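Local coordinates for protein sesquisabinene B synthase 2 (Santalum album, PDB 6A2A) that probably cyclises a farnesyl diphosphate substrate to sesquisabinene B, as a plant terpene synthase dependent on magnesium or manganese, at residues Trp39-Glu42 against Phe43-Ser46. Residues are numbered along the deposited sequence; the frame is centred on the assembly and turned at random.
Sequences WDYE and FLQS
The indole of Trp39 and the phenyl ring of Phe43 lie nearly parallel, planes 21° apart, but so far slid past each other that they barely overlap: the centroid of the five-membered ring is 5.6 Å from that of Phe43. The nearest atoms are Trp39 CD1 and Phe43 CE2, 3.9 Å apart. Phe43 reaches the indole because its CG stands anti to the backbone N (chi1 175°), which swings the ring back past the start of the helix. Leu44 crosses Trp39 at about a right angle, its CD2 3.8 Å from Trp39 CB, while its other methyl, CD1, touches Tyr41 CD1 more loosely at 4.2 Å. Asp40 is the N-cap of helix 41-50. Its OD2 accepts from Phe43 N at 3.1 Å, from above the carboxylate plane (56° out of it), and OD1 takes a weak bond from Glu42 N, so both carboxylate oxygens serve the first turn. The helical ladder then starts with Leu44 N to Asp40 O and Gln45 N to Tyr41 O. The extended side chain of Gln45 runs past that last carbonyl in van der Waals contact, its CD 3.1 Å from Tyr41 O, with NE2 badly angled for a bond to Tyr41 O. Cut back to an alanine, Gln45 would keep its backbone bond but probably leave a gap beside Tyr41 O and CB and lose the touch on Ser264 and Arg265. Ser46 OG donates to Phe43 O at 2.7 Å, in the carbonyl plane on a lone pair. This capped helix start, within the N-terminal terpene synthase region, packs Trp39 and Phe43 on helix 546-558, and Tyr41 and Gln45 on helix 239-270.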
# COMPACT_ATOMS: atom_id res chain seq x y z
N TRP A 39 15.22 -6.95 -12.23
CA TRP A 39 15.74 -6.92 -10.90
C TRP A 39 14.73 -7.65 -10.02
O TRP A 39 13.59 -7.62 -10.27
CB TRP A 39 15.89 -5.50 -10.41
CG TRP A 39 16.88 -4.75 -11.16
CD1 TRP A 39 18.18 -4.77 -10.97
CD2 TRP A 39 16.62 -3.86 -12.24
NE1 TRP A 39 18.79 -3.95 -11.86
CE2 TRP A 39 17.85 -3.38 -12.66
CE3 TRP A 39 15.48 -3.43 -12.88
CZ2 TRP A 39 17.97 -2.51 -13.70
CZ3 TRP A 39 15.59 -2.58 -13.90
CH2 TRP A 39 16.81 -2.11 -14.30
N ASP A 40 15.19 -8.30 -8.99
CA ASP A 40 14.30 -8.98 -8.12
C ASP A 40 13.66 -7.94 -7.21
O ASP A 40 14.26 -6.97 -6.92
CB ASP A 40 15.06 -10.09 -7.40
CG ASP A 40 14.90 -10.06 -5.93
OD1 ASP A 40 13.87 -10.55 -5.44
OD2 ASP A 40 15.82 -9.55 -5.27
N TYR A 41 12.43 -8.15 -6.80
CA TYR A 41 11.74 -7.17 -5.97
C TYR A 41 12.34 -6.81 -4.61
O TYR A 41 12.17 -5.70 -4.16
CB TYR A 41 10.28 -7.47 -5.85
CG TYR A 41 9.55 -7.58 -7.17
CD1 TYR A 41 9.58 -6.56 -8.08
CD2 TYR A 41 8.84 -8.69 -7.49
CE1 TYR A 41 8.94 -6.65 -9.26
CE2 TYR A 41 8.20 -8.79 -8.67
CZ TYR A 41 8.25 -7.77 -9.55
OH TYR A 41 7.60 -7.91 -10.71
N GLU A 42 13.02 -7.75 -3.95
CA GLU A 42 13.61 -7.47 -2.63
C GLU A 42 14.81 -6.54 -2.86
O GLU A 42 15.09 -5.66 -2.05
CB GLU A 42 13.97 -8.78 -1.88
CG GLU A 42 15.39 -9.31 -2.09
CD GLU A 42 15.93 -10.33 -1.09
OE1 GLU A 42 16.32 -11.46 -1.52
OE2 GLU A 42 16.02 -9.99 0.11
N PHE A 43 15.51 -6.73 -3.97
CA PHE A 43 16.56 -5.81 -4.31
C PHE A 43 16.00 -4.38 -4.45
O PHE A 43 16.58 -3.39 -3.94
CB PHE A 43 17.26 -6.24 -5.59
CG PHE A 43 18.28 -5.24 -6.02
CD1 PHE A 43 19.47 -5.12 -5.32
CD2 PHE A 43 18.02 -4.36 -7.06
CE1 PHE A 43 20.42 -4.18 -5.69
CE2 PHE A 43 18.96 -3.40 -7.41
CZ PHE A 43 20.16 -3.31 -6.73
N LEU A 44 14.86 -4.28 -5.11
CA LEU A 44 14.34 -2.97 -5.48
C LEU A 44 13.89 -2.24 -4.21
O LEU A 44 14.02 -1.02 -4.09
CB LEU A 44 13.18 -3.15 -6.48
CG LEU A 44 13.62 -3.52 -7.90
CD1 LEU A 44 12.46 -3.61 -8.86
CD2 LEU A 44 14.67 -2.55 -8.43
N GLN A 45 13.40 -3.03 -3.28
CA GLN A 45 13.00 -2.57 -1.98
C GLN A 45 14.24 -2.20 -1.15
O GLN A 45 14.16 -1.31 -0.32
CB GLN A 45 12.12 -3.63 -1.34
CG GLN A 45 10.78 -3.77 -2.05
CD GLN A 45 10.17 -5.14 -1.90
OE1 GLN A 45 10.62 -5.95 -1.10
NE2 GLN A 45 9.15 -5.43 -2.69
N SER A 46 15.37 -2.83 -1.41
CA SER A 46 16.58 -2.57 -0.61
C SER A 46 17.16 -1.19 -0.91
O SER A 46 17.88 -0.63 -0.07
CB SER A 46 17.63 -3.64 -0.84
OG SER A 46 18.44 -3.35 -1.98